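Local atomic coordinates of amidohydrolase (Staphylococcus aureus, PDB entry 3NUR), a protein that is a putative metal-dependent hydrolase of the amidohydrolase family, probably cleaving carbon-nitrogen bonds other than peptide bonds. Residues I137-E148 and K174-L185. Sequence-based numbering, arbitrary orientation.
Sequences INEPEAAAREFE and KYDIIFKTAENL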
loop_
_atom_site.group_PDB
_atom_site.type_symbol
_atom_site.label_atom_id
_atom_site.label_comp_id
_atom_site.label_asym_id
_atom_site.label_seq_id
_atom_site.Cartn_x
_atom_site.Cartn_y
_atom_site.Cartn_z
ATOM N N ILE A 137 0.839 6.850 -12.950
ATOM C CA ILE A 137 -0.419 6.152 -13.295
ATOM C C ILE A 137 -1.291 6.822 -14.368
ATOM O O ILE A 137 -2.002 6.127 -15.104
ATOM C CB ILE A 137 -1.235 5.733 -12.049
ATOM C CG1 ILE A 137 -1.744 6.972 -11.268
ATOM C CG2 ILE A 137 -0.413 4.732 -11.172
ATOM C CD1 ILE A 137 -2.694 6.698 -10.103
ATOM N N ASN A 138 -1.225 8.163 -14.444
ATOM C CA ASN A 138 -1.976 8.939 -15.423
ATOM C C ASN A 138 -1.450 8.761 -16.846
ATOM O O ASN A 138 -2.118 9.164 -17.795
ATOM C CB ASN A 138 -2.113 10.389 -14.998
ATOM C CG ASN A 138 -3.004 10.532 -13.781
ATOM O OD1 ASN A 138 -2.606 11.071 -12.724
ATOM N ND2 ASN A 138 -4.194 9.951 -13.877
ATOM N N GLU A 139 -0.290 8.074 -16.997
ATOM C CA GLU A 139 0.325 7.703 -18.280
ATOM C C GLU A 139 0.539 6.165 -18.226
ATOM O O GLU A 139 1.669 5.721 -18.003
ATOM C CB GLU A 139 1.643 8.460 -18.421
ATOM C CG GLU A 139 1.464 9.951 -18.629
ATOM C CD GLU A 139 0.924 10.280 -20.007
ATOM O OE1 GLU A 139 1.107 9.460 -20.935
ATOM O OE2 GLU A 139 0.297 11.350 -20.149
ATOM N N PRO A 140 -0.534 5.328 -18.359
ATOM C CA PRO A 140 -0.380 3.884 -18.076
ATOM C C PRO A 140 0.681 3.089 -18.809
ATOM O O PRO A 140 1.330 2.247 -18.189
ATOM C CB PRO A 140 -1.789 3.313 -18.279
ATOM C CG PRO A 140 -2.530 4.363 -19.053
ATOM C CD PRO A 140 -1.958 5.664 -18.574
ATOM N N GLU A 141 0.884 3.360 -20.110
ATOM C CA GLU A 141 1.910 2.618 -20.843
ATOM C C GLU A 141 3.301 3.042 -20.363
ATOM O O GLU A 141 4.156 2.167 -20.164
ATOM C CB GLU A 141 1.712 2.700 -22.371
ATOM C CG GLU A 141 0.329 2.214 -22.781
ATOM C CD GLU A 141 0.267 1.218 -23.917
ATOM O OE1 GLU A 141 0.111 1.656 -25.079
ATOM O OE2 GLU A 141 0.313 -0.004 -23.640
ATOM N N ALA A 142 3.486 4.353 -20.057
ATOM C CA ALA A 142 4.747 4.854 -19.519
ATOM C C ALA A 142 4.951 4.295 -18.103
ATOM O O ALA A 142 6.077 3.957 -17.741
ATOM C CB ALA A 142 4.757 6.369 -19.497
ATOM N N ALA A 143 3.857 4.159 -17.326
ATOM C CA ALA A 143 3.909 3.602 -15.965
ATOM C C ALA A 143 4.347 2.140 -15.995
ATOM O O ALA A 143 5.160 1.729 -15.168
ATOM C CB ALA A 143 2.551 3.725 -15.282
ATOM N N ALA A 144 3.835 1.354 -16.958
ATOM C CA ALA A 144 4.218 -0.056 -17.094
ATOM C C ALA A 144 5.708 -0.199 -17.462
ATOM O O ALA A 144 6.374 -1.093 -16.955
ATOM C CB ALA A 144 3.335 -0.756 -18.127
ATOM N N ARG A 145 6.242 0.699 -18.311
ATOM C CA ARG A 145 7.669 0.676 -18.684
ATOM C C ARG A 145 8.547 1.089 -17.490
ATOM O O ARG A 145 9.595 0.482 -17.257
ATOM C CB ARG A 145 7.940 1.604 -19.893
ATOM C CG ARG A 145 7.317 1.101 -21.204
ATOM C CD ARG A 145 7.890 1.789 -22.451
ATOM N NE ARG A 145 7.802 3.249 -22.376
ATOM C CZ ARG A 145 6.761 3.966 -22.793
ATOM N NH1 ARG A 145 5.713 3.368 -23.346
ATOM N NH2 ARG A 145 6.759 5.286 -22.659
ATOM N N GLU A 146 8.098 2.080 -16.703
ATOM C CA GLU A 146 8.830 2.499 -15.495
ATOM C C GLU A 146 8.793 1.405 -14.425
ATOM O O GLU A 146 9.759 1.230 -13.691
ATOM C CB GLU A 146 8.284 3.823 -14.936
ATOM C CG GLU A 146 9.044 4.374 -13.728
ATOM C CD GLU A 146 10.529 4.678 -13.895
ATOM O OE1 GLU A 146 11.056 4.538 -15.024
ATOM O OE2 GLU A 146 11.157 5.106 -12.900
ATOM N N PHE A 147 7.689 0.667 -14.357
ATOM C CA PHE A 147 7.531 -0.462 -13.437
ATOM C C PHE A 147 8.598 -1.522 -13.759
ATOM O O PHE A 147 9.299 -1.991 -12.858
ATOM C CB PHE A 147 6.120 -1.080 -13.590
ATOM C CG PHE A 147 5.554 -1.869 -12.424
ATOM C CD1 PHE A 147 6.358 -2.234 -11.346
ATOM C CD2 PHE A 147 4.209 -2.229 -12.398
ATOM C CE1 PHE A 147 5.830 -2.965 -10.266
ATOM C CE2 PHE A 147 3.678 -2.943 -11.318
ATOM C CZ PHE A 147 4.493 -3.316 -10.258
ATOM N N GLU A 148 8.707 -1.890 -15.045
ATOM C CA GLU A 148 9.670 -2.875 -15.539
ATOM C C GLU A 148 11.092 -2.401 -15.235
ATOM O O GLU A 148 11.914 -3.217 -14.793
ATOM C CB GLU A 148 9.464 -3.126 -17.054
ATOM C CG GLU A 148 10.348 -4.233 -17.635
ATOM C CD GLU A 148 11.732 -3.832 -18.127
ATOM O OE1 GLU A 148 11.880 -2.716 -18.677
ATOM O OE2 GLU A 148 12.669 -4.650 -17.979
ATOM N N LYS A 174 -7.872 0.963 -19.831
ATOM C CA LYS A 174 -6.591 1.627 -20.113
ATOM C C LYS A 174 -5.489 1.354 -19.073
ATOM O O LYS A 174 -4.307 1.509 -19.402
ATOM C CB LYS A 174 -6.787 3.148 -20.343
ATOM C CG LYS A 174 -7.342 3.884 -19.109
ATOM C CD LYS A 174 -7.669 5.359 -19.299
ATOM C CE LYS A 174 -6.450 6.236 -19.379
ATOM N NZ LYS A 174 -6.785 7.672 -19.218
ATOM N N TYR A 175 -5.878 0.952 -17.824
ATOM C CA TYR A 175 -4.936 0.673 -16.738
ATOM C C TYR A 175 -4.589 -0.802 -16.609
ATOM O O TYR A 175 -3.681 -1.144 -15.857
ATOM C CB TYR A 175 -5.433 1.280 -15.400
ATOM C CG TYR A 175 -5.748 2.753 -15.532
ATOM C CD1 TYR A 175 -4.734 3.688 -15.726
ATOM C CD2 TYR A 175 -7.063 3.207 -15.511
ATOM C CE1 TYR A 175 -5.023 5.037 -15.931
ATOM C CE2 TYR A 175 -7.362 4.557 -15.677
ATOM C CZ TYR A 175 -6.340 5.469 -15.893
ATOM O OH TYR A 175 -6.640 6.797 -16.091
ATOM N N ASP A 176 -5.250 -1.675 -17.395
ATOM C CA ASP A 176 -5.001 -3.124 -17.352
ATOM C C ASP A 176 -3.498 -3.470 -17.461
ATOM O O ASP A 176 -3.023 -4.328 -16.726
ATOM C CB ASP A 176 -5.792 -3.839 -18.464
ATOM C CG ASP A 176 -5.703 -5.342 -18.352
ATOM O OD1 ASP A 176 -6.495 -5.924 -17.589
ATOM O OD2 ASP A 176 -4.818 -5.920 -18.980
ATOM N N ILE A 177 -2.757 -2.744 -18.324
ATOM C CA ILE A 177 -1.320 -2.928 -18.554
ATOM C C ILE A 177 -0.461 -2.882 -17.274
ATOM O O ILE A 177 0.559 -3.580 -17.201
ATOM C CB ILE A 177 -0.806 -1.948 -19.658
ATOM C CG1 ILE A 177 0.614 -2.307 -20.171
ATOM C CG2 ILE A 177 -0.901 -0.478 -19.238
ATOM C CD1 ILE A 177 0.741 -3.706 -20.792
ATOM N N ILE A 178 -0.879 -2.085 -16.275
ATOM C CA ILE A 178 -0.142 -1.952 -15.011
ATOM C C ILE A 178 -0.201 -3.281 -14.239
ATOM O O ILE A 178 0.832 -3.752 -13.757
ATOM C CB ILE A 178 -0.645 -0.725 -14.189
ATOM C CG1 ILE A 178 -0.372 0.601 -14.964
ATOM C CG2 ILE A 178 -0.002 -0.702 -12.778
ATOM C CD1 ILE A 178 -1.115 1.891 -14.409
ATOM N N PHE A 179 -1.408 -3.881 -14.151
ATOM C CA PHE A 179 -1.641 -5.150 -13.452
ATOM C C PHE A 179 -0.988 -6.311 -14.192
ATOM O O PHE A 179 -0.420 -7.180 -13.547
ATOM C CB PHE A 179 -3.144 -5.377 -13.213
ATOM C CG PHE A 179 -3.727 -4.204 -12.456
ATOM C CD1 PHE A 179 -3.565 -4.095 -11.073
ATOM C CD2 PHE A 179 -4.379 -3.178 -13.127
ATOM C CE1 PHE A 179 -4.057 -2.982 -10.379
ATOM C CE2 PHE A 179 -4.866 -2.062 -12.432
ATOM C CZ PHE A 179 -4.690 -1.964 -11.070
ATOM N N LYS A 180 -1.069 -6.315 -15.543
ATOM C CA LYS A 180 -0.445 -7.324 -16.399
ATOM C C LYS A 180 1.068 -7.307 -16.153
ATOM O O LYS A 180 1.671 -8.363 -16.005
ATOM C CB LYS A 180 -0.734 -7.002 -17.874
ATOM C CG LYS A 180 -0.220 -8.059 -18.851
ATOM C CD LYS A 180 -0.661 -7.711 -20.274
ATOM C CE LYS A 180 -0.604 -8.905 -21.184
ATOM N NZ LYS A 180 -1.240 -8.614 -22.497
ATOM N N THR A 181 1.654 -6.106 -16.055
ATOM C CA THR A 181 3.084 -5.910 -15.829
ATOM C C THR A 181 3.502 -6.461 -14.472
ATOM O O THR A 181 4.463 -7.220 -14.400
ATOM C CB THR A 181 3.472 -4.451 -16.091
ATOM O OG1 THR A 181 3.158 -4.151 -17.451
ATOM C CG2 THR A 181 4.934 -4.192 -15.858
ATOM N N ALA A 182 2.745 -6.120 -13.404
ATOM C CA ALA A 182 3.007 -6.633 -12.061
ATOM C C ALA A 182 2.990 -8.174 -12.042
ATOM O O ALA A 182 3.915 -8.767 -11.490
ATOM C CB ALA A 182 1.987 -6.077 -11.070
ATOM N N GLU A 183 1.998 -8.820 -12.687
ATOM C CA GLU A 183 1.959 -10.289 -12.694
ATOM C C GLU A 183 3.177 -10.875 -13.433
ATOM O O GLU A 183 3.831 -11.787 -12.919
ATOM C CB GLU A 183 0.649 -10.816 -13.284
ATOM C CG GLU A 183 0.441 -12.292 -12.954
ATOM C CD GLU A 183 -0.501 -13.089 -13.834
ATOM O OE1 GLU A 183 -0.589 -12.798 -15.048
ATOM O OE2 GLU A 183 -1.134 -14.032 -13.306
ATOM N N ASN A 184 3.505 -10.300 -14.609
ATOM C CA ASN A 184 4.653 -10.700 -15.434
ATOM C C ASN A 184 5.957 -10.593 -14.647
ATOM O O ASN A 184 6.801 -11.482 -14.756
ATOM C CB ASN A 184 4.733 -9.844 -16.699
ATOM C CG ASN A 184 3.840 -10.309 -17.835
ATOM O OD1 ASN A 184 3.201 -11.369 -17.781
ATOM N ND2 ASN A 184 3.783 -9.523 -18.909
ATOM N N LEU A 185 6.105 -9.527 -13.837
ATOM C CA LEU A 185 7.301 -9.305 -13.026
ATOM C C LEU A 185 7.280 -10.078 -11.694
ATOM O O LEU A 185 8.304 -10.107 -11.005
ATOM C CB LEU A 185 7.503 -7.809 -12.773
ATOM C CG LEU A 185 7.742 -6.914 -13.998
ATOM C CD1 LEU A 185 7.538 -5.444 -13.635
ATOM C CD2 LEU A 185 9.115 -7.144 -14.601
HETATM O O HOH W 1 -4.076 8.626 -19.424
#
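Phe147 is the main bump of this interface: its side chain drops as a knob into a hollow lined by Ile178, Thr181, Ala182 and Leu185. With CG anti to the backbone N (chi1 -157°), the ring reaches across to the neighbouring helix, where Phe147 CE2 lies 3.6 Å from Ala182 CB. Leu185 brings CD1 over one face of the ring, towards its rim, while the carbonyl oxygen of Ile178 sits at the ring edge, near its plane.

One turn earlier the CA atoms of the two helices come closest, with Ala144 CA 5.2 Å from Ile178 CA. The small methyl of Ala144 fits this close approach: Ala144 CB nestles between Ile177 CG1 at 3.7 Å and Thr181 OG1. Thr181 OG1 turns back onto its own helix and donates to Ile177 O over 2.7 Å, and Thr181 N reaches the same oxygen from the other face of the carbonyl plane. The rotation leaves Thr181 CG2 packed against Ala144 O and Phe147 CB.

At the N-terminal end, Pro140 is the bump. Pro140 CB sits 3.3 Å from Lys174 O, and the ring also meets Tyr175, Ile177 and Ile178 CD1. The Tyr175 ring lies with its edge to Ile137 O, and its hydroxyl is bonded to Asp167. Lys174 NZ is linked through a water to Asn138 O; outside the two segments it forms a salt bridge with Asp167. No direct hydrogen bond joins the segments.

The axes of helices 140-148 and 176-185 run nearly parallel, 8.6 Å apart at closest approach, with a crossing angle of -15°. Ile137 and Phe147 also touch strand 159-162, and Phe147 and Ala182 touch Ile189 of strand 189-192, so this is the packing of successive outer helices against the parallel strands of a TIM barrel, the amidohydrolase scaffold.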